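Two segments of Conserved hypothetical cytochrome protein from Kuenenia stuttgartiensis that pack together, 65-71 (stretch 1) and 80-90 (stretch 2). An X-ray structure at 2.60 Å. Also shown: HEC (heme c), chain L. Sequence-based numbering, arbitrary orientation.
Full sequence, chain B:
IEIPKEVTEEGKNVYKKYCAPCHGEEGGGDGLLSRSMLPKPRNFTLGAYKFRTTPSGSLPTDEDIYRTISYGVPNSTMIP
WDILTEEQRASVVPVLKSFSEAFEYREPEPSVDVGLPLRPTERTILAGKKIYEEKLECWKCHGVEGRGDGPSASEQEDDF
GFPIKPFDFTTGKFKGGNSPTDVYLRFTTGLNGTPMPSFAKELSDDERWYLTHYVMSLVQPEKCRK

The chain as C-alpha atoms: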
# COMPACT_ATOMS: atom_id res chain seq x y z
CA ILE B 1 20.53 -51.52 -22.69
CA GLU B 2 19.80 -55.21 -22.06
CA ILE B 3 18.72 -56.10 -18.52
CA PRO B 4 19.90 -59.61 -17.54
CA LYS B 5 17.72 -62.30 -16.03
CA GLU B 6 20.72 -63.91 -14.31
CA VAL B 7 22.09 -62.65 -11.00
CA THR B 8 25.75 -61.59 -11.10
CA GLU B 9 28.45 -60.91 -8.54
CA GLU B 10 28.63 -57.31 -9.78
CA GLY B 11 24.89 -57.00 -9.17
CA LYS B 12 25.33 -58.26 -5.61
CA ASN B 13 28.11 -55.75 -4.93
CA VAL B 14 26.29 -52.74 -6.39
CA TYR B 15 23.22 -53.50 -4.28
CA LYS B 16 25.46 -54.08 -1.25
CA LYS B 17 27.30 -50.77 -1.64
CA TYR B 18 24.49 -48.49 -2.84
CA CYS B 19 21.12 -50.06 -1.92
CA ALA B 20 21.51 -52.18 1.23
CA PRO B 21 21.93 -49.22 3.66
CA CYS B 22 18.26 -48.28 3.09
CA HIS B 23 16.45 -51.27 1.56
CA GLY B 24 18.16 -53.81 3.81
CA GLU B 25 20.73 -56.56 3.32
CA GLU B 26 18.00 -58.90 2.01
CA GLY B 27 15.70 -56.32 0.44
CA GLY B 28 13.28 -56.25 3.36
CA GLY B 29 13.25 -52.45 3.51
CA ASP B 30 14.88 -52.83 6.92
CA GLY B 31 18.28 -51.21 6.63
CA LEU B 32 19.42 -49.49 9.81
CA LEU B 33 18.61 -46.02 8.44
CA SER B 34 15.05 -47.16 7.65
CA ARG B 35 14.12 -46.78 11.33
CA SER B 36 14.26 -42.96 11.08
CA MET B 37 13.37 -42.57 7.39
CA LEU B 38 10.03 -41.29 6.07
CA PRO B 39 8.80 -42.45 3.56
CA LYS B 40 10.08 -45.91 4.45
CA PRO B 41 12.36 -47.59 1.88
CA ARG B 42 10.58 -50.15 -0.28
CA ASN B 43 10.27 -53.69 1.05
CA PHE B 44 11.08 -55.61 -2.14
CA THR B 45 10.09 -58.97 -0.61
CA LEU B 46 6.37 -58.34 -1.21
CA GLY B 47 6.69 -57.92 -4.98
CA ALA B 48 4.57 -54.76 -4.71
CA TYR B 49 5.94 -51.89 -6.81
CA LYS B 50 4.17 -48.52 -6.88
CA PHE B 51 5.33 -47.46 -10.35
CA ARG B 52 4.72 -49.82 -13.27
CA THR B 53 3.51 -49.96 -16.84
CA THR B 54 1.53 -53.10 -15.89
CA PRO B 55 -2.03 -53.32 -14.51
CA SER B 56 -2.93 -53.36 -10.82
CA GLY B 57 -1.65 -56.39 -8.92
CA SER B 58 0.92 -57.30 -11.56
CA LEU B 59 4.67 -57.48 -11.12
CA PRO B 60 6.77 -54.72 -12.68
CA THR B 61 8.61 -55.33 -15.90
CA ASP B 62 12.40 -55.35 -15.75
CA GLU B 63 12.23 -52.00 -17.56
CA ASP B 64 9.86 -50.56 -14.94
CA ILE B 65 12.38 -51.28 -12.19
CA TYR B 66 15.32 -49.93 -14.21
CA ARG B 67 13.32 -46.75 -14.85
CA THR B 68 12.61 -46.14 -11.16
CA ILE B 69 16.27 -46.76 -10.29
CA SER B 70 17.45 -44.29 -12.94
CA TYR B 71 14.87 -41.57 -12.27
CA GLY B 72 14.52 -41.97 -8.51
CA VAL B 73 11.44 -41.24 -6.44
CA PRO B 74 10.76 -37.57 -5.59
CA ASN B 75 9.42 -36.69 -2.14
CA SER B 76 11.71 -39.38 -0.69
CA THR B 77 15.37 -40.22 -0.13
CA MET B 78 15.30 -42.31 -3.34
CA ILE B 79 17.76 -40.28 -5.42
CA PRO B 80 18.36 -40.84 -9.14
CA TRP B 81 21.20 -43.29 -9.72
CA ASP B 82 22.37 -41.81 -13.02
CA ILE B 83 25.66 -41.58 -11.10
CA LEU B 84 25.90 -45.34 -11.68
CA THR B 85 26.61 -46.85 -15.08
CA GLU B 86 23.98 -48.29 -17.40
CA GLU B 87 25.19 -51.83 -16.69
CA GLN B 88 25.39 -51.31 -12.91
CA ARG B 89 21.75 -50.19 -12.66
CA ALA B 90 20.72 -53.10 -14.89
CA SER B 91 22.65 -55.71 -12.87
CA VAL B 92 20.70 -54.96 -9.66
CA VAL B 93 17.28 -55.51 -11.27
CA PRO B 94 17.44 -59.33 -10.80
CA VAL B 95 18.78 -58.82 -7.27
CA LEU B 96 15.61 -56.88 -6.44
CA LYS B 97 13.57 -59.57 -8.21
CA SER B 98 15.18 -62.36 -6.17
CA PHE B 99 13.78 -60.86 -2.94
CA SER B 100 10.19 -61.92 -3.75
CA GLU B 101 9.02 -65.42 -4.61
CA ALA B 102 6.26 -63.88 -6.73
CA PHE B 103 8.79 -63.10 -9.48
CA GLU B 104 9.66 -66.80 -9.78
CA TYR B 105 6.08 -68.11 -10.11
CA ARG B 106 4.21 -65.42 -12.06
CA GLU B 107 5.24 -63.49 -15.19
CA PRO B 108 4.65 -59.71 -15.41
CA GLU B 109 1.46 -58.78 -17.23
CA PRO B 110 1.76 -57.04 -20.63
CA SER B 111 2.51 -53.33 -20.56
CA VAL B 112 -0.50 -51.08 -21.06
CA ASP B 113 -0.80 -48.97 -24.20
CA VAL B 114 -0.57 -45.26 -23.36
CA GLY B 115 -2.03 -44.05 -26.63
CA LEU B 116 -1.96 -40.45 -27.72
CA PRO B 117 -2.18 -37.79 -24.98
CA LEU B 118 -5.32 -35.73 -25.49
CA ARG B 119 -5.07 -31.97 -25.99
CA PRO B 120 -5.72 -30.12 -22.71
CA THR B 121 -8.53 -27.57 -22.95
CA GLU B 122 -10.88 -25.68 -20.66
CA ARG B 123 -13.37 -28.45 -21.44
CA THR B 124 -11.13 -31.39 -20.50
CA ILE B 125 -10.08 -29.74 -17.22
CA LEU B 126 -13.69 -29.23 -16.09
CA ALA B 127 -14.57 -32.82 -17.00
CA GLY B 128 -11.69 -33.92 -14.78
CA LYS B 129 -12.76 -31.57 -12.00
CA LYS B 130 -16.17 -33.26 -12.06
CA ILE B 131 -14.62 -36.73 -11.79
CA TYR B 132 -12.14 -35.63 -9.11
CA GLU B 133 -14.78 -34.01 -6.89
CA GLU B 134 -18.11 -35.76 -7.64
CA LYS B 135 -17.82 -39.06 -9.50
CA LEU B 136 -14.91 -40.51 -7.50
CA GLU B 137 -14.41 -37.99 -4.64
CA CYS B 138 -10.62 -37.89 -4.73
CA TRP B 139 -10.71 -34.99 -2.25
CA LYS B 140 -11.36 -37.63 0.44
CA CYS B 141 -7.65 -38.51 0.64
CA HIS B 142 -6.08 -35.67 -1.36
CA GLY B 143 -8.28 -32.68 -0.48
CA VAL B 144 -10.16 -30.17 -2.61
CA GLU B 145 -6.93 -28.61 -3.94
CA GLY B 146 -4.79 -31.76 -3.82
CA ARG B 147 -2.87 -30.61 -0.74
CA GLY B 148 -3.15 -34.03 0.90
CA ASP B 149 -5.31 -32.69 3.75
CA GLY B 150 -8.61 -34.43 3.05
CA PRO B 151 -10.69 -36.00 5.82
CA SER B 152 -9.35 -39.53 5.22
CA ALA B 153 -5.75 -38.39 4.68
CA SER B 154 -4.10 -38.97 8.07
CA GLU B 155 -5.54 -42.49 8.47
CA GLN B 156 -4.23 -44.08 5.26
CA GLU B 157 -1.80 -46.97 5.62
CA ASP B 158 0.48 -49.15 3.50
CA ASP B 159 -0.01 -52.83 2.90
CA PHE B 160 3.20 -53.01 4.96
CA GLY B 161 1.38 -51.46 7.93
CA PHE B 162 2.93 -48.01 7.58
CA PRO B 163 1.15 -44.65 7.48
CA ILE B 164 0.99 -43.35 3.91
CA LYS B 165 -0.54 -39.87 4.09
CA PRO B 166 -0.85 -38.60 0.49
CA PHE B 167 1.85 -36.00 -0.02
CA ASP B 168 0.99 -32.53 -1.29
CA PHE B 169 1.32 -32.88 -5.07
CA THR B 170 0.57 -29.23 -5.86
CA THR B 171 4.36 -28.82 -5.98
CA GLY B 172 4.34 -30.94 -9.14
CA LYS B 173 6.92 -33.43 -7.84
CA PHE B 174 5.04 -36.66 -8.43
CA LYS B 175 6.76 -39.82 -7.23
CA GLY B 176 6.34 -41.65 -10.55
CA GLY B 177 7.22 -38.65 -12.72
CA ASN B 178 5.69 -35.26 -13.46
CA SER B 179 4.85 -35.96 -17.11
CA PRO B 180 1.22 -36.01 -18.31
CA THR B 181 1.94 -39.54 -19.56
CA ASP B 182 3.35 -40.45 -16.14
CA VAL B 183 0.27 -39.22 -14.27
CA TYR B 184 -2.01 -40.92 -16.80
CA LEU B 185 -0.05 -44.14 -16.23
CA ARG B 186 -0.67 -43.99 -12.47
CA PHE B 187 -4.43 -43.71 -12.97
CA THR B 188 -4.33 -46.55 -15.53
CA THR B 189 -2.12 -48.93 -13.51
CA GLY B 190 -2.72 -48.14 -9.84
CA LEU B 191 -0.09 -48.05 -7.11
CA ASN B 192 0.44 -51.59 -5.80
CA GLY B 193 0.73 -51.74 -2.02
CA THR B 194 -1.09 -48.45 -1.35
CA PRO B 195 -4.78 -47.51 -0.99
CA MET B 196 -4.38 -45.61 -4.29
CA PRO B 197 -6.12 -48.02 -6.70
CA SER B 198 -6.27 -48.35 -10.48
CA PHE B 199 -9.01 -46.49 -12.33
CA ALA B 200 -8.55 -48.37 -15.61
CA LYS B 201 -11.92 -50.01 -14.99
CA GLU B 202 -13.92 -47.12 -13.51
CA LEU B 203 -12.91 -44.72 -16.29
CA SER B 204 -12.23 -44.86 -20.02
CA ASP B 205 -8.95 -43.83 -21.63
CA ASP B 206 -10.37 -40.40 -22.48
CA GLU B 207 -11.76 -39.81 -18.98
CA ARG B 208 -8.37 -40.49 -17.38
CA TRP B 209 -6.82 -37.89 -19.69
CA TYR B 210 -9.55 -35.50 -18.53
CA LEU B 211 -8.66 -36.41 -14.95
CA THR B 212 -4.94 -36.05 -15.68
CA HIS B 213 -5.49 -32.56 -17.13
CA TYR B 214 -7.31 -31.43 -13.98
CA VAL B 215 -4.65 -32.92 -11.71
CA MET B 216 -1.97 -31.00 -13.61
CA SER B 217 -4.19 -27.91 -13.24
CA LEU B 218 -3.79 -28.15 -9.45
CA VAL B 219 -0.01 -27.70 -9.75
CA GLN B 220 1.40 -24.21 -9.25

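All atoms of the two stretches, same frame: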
# COMPACT_ATOMS: atom_id res chain seq x y z
N ILE B 65 11.47 -51.40 -13.31
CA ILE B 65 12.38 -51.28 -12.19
C ILE B 65 13.59 -50.44 -12.57
O ILE B 65 14.01 -49.54 -11.83
CB ILE B 65 12.80 -52.67 -11.68
CG1 ILE B 65 11.57 -53.48 -11.29
CG2 ILE B 65 13.76 -52.55 -10.51
CD1 ILE B 65 11.88 -54.93 -10.94
N TYR B 66 14.18 -50.71 -13.74
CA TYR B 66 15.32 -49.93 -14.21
C TYR B 66 14.97 -48.45 -14.34
O TYR B 66 15.82 -47.59 -14.10
CB TYR B 66 15.81 -50.48 -15.55
CG TYR B 66 17.04 -49.77 -16.09
CD1 TYR B 66 18.32 -50.21 -15.76
CD2 TYR B 66 16.92 -48.67 -16.93
CE1 TYR B 66 19.44 -49.56 -16.25
CE2 TYR B 66 18.03 -48.02 -17.42
CZ TYR B 66 19.29 -48.47 -17.07
OH TYR B 66 20.39 -47.82 -17.56
N ARG B 67 13.73 -48.14 -14.72
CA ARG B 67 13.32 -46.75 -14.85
C ARG B 67 13.28 -46.06 -13.49
O ARG B 67 13.77 -44.94 -13.34
CB ARG B 67 11.96 -46.66 -15.54
CG ARG B 67 11.54 -45.25 -15.91
CD ARG B 67 10.22 -45.25 -16.67
NE ARG B 67 10.28 -44.40 -17.85
CZ ARG B 67 9.24 -44.12 -18.63
NH1 ARG B 67 8.05 -44.63 -18.35
NH2 ARG B 67 9.39 -43.34 -19.69
N THR B 68 12.69 -46.73 -12.49
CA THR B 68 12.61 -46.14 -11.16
C THR B 68 13.99 -45.94 -10.56
O THR B 68 14.24 -44.93 -9.88
CB THR B 68 11.75 -47.02 -10.25
OG1 THR B 68 10.52 -47.34 -10.92
CG2 THR B 68 11.44 -46.30 -8.95
N ILE B 69 14.90 -46.89 -10.79
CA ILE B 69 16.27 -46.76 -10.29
C ILE B 69 16.96 -45.55 -10.93
O ILE B 69 17.64 -44.77 -10.25
CB ILE B 69 17.06 -48.05 -10.55
CG1 ILE B 69 16.40 -49.24 -9.84
CG2 ILE B 69 18.50 -47.90 -10.11
CD1 ILE B 69 16.92 -50.59 -10.29
N SER B 70 16.79 -45.38 -12.24
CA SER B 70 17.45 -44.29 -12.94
C SER B 70 16.85 -42.94 -12.57
O SER B 70 17.59 -41.97 -12.34
CB SER B 70 17.37 -44.51 -14.45
OG SER B 70 18.03 -45.71 -14.82
N TYR B 71 15.53 -42.85 -12.50
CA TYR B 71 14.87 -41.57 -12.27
C TYR B 71 14.80 -41.22 -10.79
O TYR B 71 14.83 -40.03 -10.44
CB TYR B 71 13.47 -41.58 -12.88
CG TYR B 71 12.75 -40.26 -12.84
CD1 TYR B 71 12.89 -39.34 -13.88
CD2 TYR B 71 11.90 -39.93 -11.79
CE1 TYR B 71 12.22 -38.14 -13.86
CE2 TYR B 71 11.23 -38.73 -11.76
CZ TYR B 71 11.39 -37.84 -12.80
OH TYR B 71 10.72 -36.63 -12.79
N PRO B 80 18.00 -40.21 -7.87
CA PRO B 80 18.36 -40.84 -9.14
C PRO B 80 19.74 -41.47 -9.03
O PRO B 80 20.63 -40.95 -8.35
CB PRO B 80 18.35 -39.68 -10.14
CG PRO B 80 17.56 -38.60 -9.47
CD PRO B 80 17.81 -38.75 -8.01
N TRP B 81 19.91 -42.61 -9.69
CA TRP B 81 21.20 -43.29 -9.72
C TRP B 81 21.85 -43.21 -11.10
O TRP B 81 22.56 -44.13 -11.51
CB TRP B 81 21.05 -44.74 -9.26
CG TRP B 81 20.78 -44.82 -7.79
CD1 TRP B 81 19.57 -45.01 -7.19
CD2 TRP B 81 21.74 -44.69 -6.73
NE1 TRP B 81 19.72 -45.02 -5.83
CE2 TRP B 81 21.04 -44.82 -5.52
CE3 TRP B 81 23.12 -44.47 -6.70
CZ2 TRP B 81 21.67 -44.74 -4.28
CZ3 TRP B 81 23.75 -44.40 -5.46
CH2 TRP B 81 23.02 -44.53 -4.27
N ASP B 82 21.61 -42.10 -11.81
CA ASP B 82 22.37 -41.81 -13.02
C ASP B 82 23.87 -41.74 -12.74
O ASP B 82 24.67 -41.85 -13.68
CB ASP B 82 21.89 -40.49 -13.63
CG ASP B 82 22.09 -39.31 -12.69
OD1 ASP B 82 23.20 -38.73 -12.70
OD2 ASP B 82 21.14 -38.97 -11.95
N ILE B 83 24.25 -41.55 -11.48
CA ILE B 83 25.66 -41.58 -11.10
C ILE B 83 26.27 -42.95 -11.38
O ILE B 83 27.47 -43.07 -11.62
CB ILE B 83 25.80 -41.18 -9.61
CG1 ILE B 83 27.27 -41.08 -9.20
CG2 ILE B 83 25.05 -42.16 -8.71
CD1 ILE B 83 27.47 -40.61 -7.78
N LEU B 84 25.44 -44.00 -11.36
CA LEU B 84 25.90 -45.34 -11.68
C LEU B 84 25.79 -45.60 -13.18
O LEU B 84 25.01 -44.95 -13.89
CB LEU B 84 25.08 -46.38 -10.91
CG LEU B 84 25.22 -46.35 -9.39
CD1 LEU B 84 24.30 -47.38 -8.74
CD2 LEU B 84 26.66 -46.57 -8.97
N THR B 85 26.58 -46.56 -13.65
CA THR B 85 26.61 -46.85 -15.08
C THR B 85 25.33 -47.57 -15.50
O THR B 85 24.55 -48.07 -14.69
CB THR B 85 27.82 -47.71 -15.43
OG1 THR B 85 27.59 -49.06 -15.01
CG2 THR B 85 29.07 -47.18 -14.75
N GLU B 86 25.11 -47.58 -16.82
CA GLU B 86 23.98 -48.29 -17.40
C GLU B 86 23.96 -49.75 -16.96
O GLU B 86 22.92 -50.28 -16.55
CB GLU B 86 24.05 -48.18 -18.93
CG GLU B 86 22.73 -47.90 -19.62
CD GLU B 86 22.91 -47.15 -20.92
OE1 GLU B 86 23.19 -45.94 -20.87
OE2 GLU B 86 22.78 -47.78 -22.00
N GLU B 87 25.11 -50.42 -17.04
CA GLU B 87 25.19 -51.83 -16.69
C GLU B 87 24.98 -52.05 -15.19
O GLU B 87 24.32 -53.02 -14.79
CB GLU B 87 26.54 -52.39 -17.13
CG GLU B 87 26.81 -53.82 -16.68
CD GLU B 87 28.25 -54.23 -16.91
OE1 GLU B 87 29.02 -53.42 -17.45
OE2 GLU B 87 28.60 -55.37 -16.55
N GLN B 88 25.52 -51.16 -14.36
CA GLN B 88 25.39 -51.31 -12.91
C GLN B 88 23.92 -51.26 -12.48
O GLN B 88 23.47 -52.10 -11.70
CB GLN B 88 26.19 -50.23 -12.19
CG GLN B 88 27.69 -50.48 -12.17
CD GLN B 88 28.46 -49.37 -11.47
OE1 GLN B 88 28.23 -48.19 -11.73
NE2 GLN B 88 29.37 -49.75 -10.58
N ARG B 89 23.17 -50.28 -12.99
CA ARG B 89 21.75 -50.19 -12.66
C ARG B 89 20.98 -51.39 -13.20
O ARG B 89 19.97 -51.79 -12.61
CB ARG B 89 21.17 -48.89 -13.20
CG ARG B 89 21.58 -47.65 -12.44
CD ARG B 89 21.02 -46.41 -13.12
NE ARG B 89 22.00 -45.78 -14.00
CZ ARG B 89 21.69 -45.07 -15.08
NH1 ARG B 89 20.42 -44.92 -15.43
NH2 ARG B 89 22.65 -44.53 -15.82
N ALA B 90 21.42 -51.96 -14.32
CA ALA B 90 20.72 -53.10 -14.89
C ALA B 90 21.05 -54.39 -14.15
O ALA B 90 20.21 -55.31 -14.10
CB ALA B 90 21.07 -53.25 -16.37
FE HEC L . 15.50 -47.13 -3.17
CHA HEC L . 12.08 -47.00 -3.41
CHB HEC L . 15.59 -49.21 -5.92
CHC HEC L . 18.93 -47.34 -2.92
CHD HEC L . 15.44 -45.16 -0.34
NA HEC L . 14.10 -47.95 -4.44
C1A HEC L . 12.74 -47.77 -4.35
C2A HEC L . 12.09 -48.51 -5.42
C3A HEC L . 13.07 -49.13 -6.12
C4A HEC L . 14.34 -48.78 -5.51
CMA HEC L . 12.97 -50.05 -7.35
CAA HEC L . 10.54 -48.49 -5.55
CBA HEC L . 9.90 -48.97 -6.85
CGA HEC L . 8.40 -48.91 -6.71
O1A HEC L . 7.90 -48.89 -5.55
O2A HEC L . 7.69 -48.87 -7.75
NB HEC L . 16.98 -48.11 -4.21
C1B HEC L . 16.80 -48.89 -5.34
C2B HEC L . 18.11 -49.30 -5.80
C3B HEC L . 19.02 -48.80 -4.97
C4B HEC L . 18.33 -48.03 -3.96
CMB HEC L . 18.37 -50.20 -7.03
CAB HEC L . 20.56 -48.96 -5.05
CBB HEC L . 21.13 -48.20 -6.27
NC HEC L . 16.91 -46.40 -1.87
C1C HEC L . 18.28 -46.60 -1.96
C2C HEC L . 18.92 -45.77 -0.95
C3C HEC L . 17.95 -45.29 -0.16
C4C HEC L . 16.67 -45.59 -0.78
CMC HEC L . 20.42 -45.85 -0.60
CAC HEC L . 18.14 -44.42 1.10
CBC HEC L . 18.74 -43.05 0.72
ND HEC L . 13.99 -46.23 -2.05
C1D HEC L . 14.21 -45.45 -0.91
C2D HEC L . 12.93 -44.98 -0.43
C3D HEC L . 11.89 -45.56 -1.39
C4D HEC L . 12.64 -46.31 -2.36
CMD HEC L . 12.68 -44.09 0.81
CAD HEC L . 10.36 -45.38 -1.35
CBD HEC L . 9.98 -44.04 -1.95
CGD HEC L . 8.49 -43.84 -1.86
O1D HEC L . 7.74 -44.72 -2.35
O2D HEC L . 8.06 -42.79 -1.31

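Stretch 1 is helical throughout, held by i-to-i+4 bonds such as Ser70 N to Tyr66 O. Stretch 2 enters as an extended Pro80, makes a type I turn from Trp81 to Leu84, closed by Leu84 N to Trp81 O (2.9 Å), and starts a helix at Glu86. The two helices run at 123° to each other, and their axes come no nearer than 10.2 Å. The backbones are closest where stretch 1 ends and stretch 2 begins: CA of Tyr71 lies 4.7 Å from CA of Pro80. One backbone hydrogen bond joins the stretches there, Trp81 N to Ile69 O at 3.2 Å. Pro80 has no amide hydrogen to offer; it fills space instead, its CB 3.3 Å from Ser70 O and its CG 3.2 Å from Tyr71 O.

Thr85, at the N-cap position, caps the second helix: its OG1 accepts from Gln88 N (3.0 Å). A second hydrogen bond runs the other way, from Thr85 N to Gln88 OE1 (3.0 Å). Gln88 and Thr85 do not touch stretch 1; their role here is local, fixing the start of the helix that carries Arg89 and Ala90.

Arg89 is the main polar link. Its CA-to-CB bond points toward stretch 1, and its guanidinium serves both sides: NE and NH2 each donate to Leu84 O (both 3.1 Å), and NH1 donates to Ser70 OG at 2.6 Å. Ser70 OG in turn donates to Tyr66 O (3.0 Å), so a short hydroxyl, lying near the plane of the guanidinium, relays the contact into the first helix. The aliphatic part of Arg89 is used too, with CG 3.9 Å from Ile69 CG2.

Tyr66 covers the other large share of the contact. With chi1 t, its ring extends along the second helix although its CA-to-CB bond points sideways. Ring atom CE1 lies 3.6 Å from Arg89 CB and 4.0 Å from Ala90 CB; the ring edge also meets backbone, with Tyr66 CE1 3.7 Å from Ala90 N, and the alanine adds a small apolar surface beside it. The hydroxyl sits over one face of the Arg89 guanidinium, and OH reaches 3.1 Å from Glu86 CG.

Ile69 and Trp81 supply the apolar part beside the heme. Ile69 CG2 is 4.1 Å from Trp81 CB, and both residues reach the heme: Ile69 CG1 lies 3.6 Å from HEC CMB, and HEC CBB lies over one face of the indole, 3.5 Å from Trp81 CE2. In all, 450 Å² is buried, through one backbone bond, one arginine-serine bond and close side-chain packing.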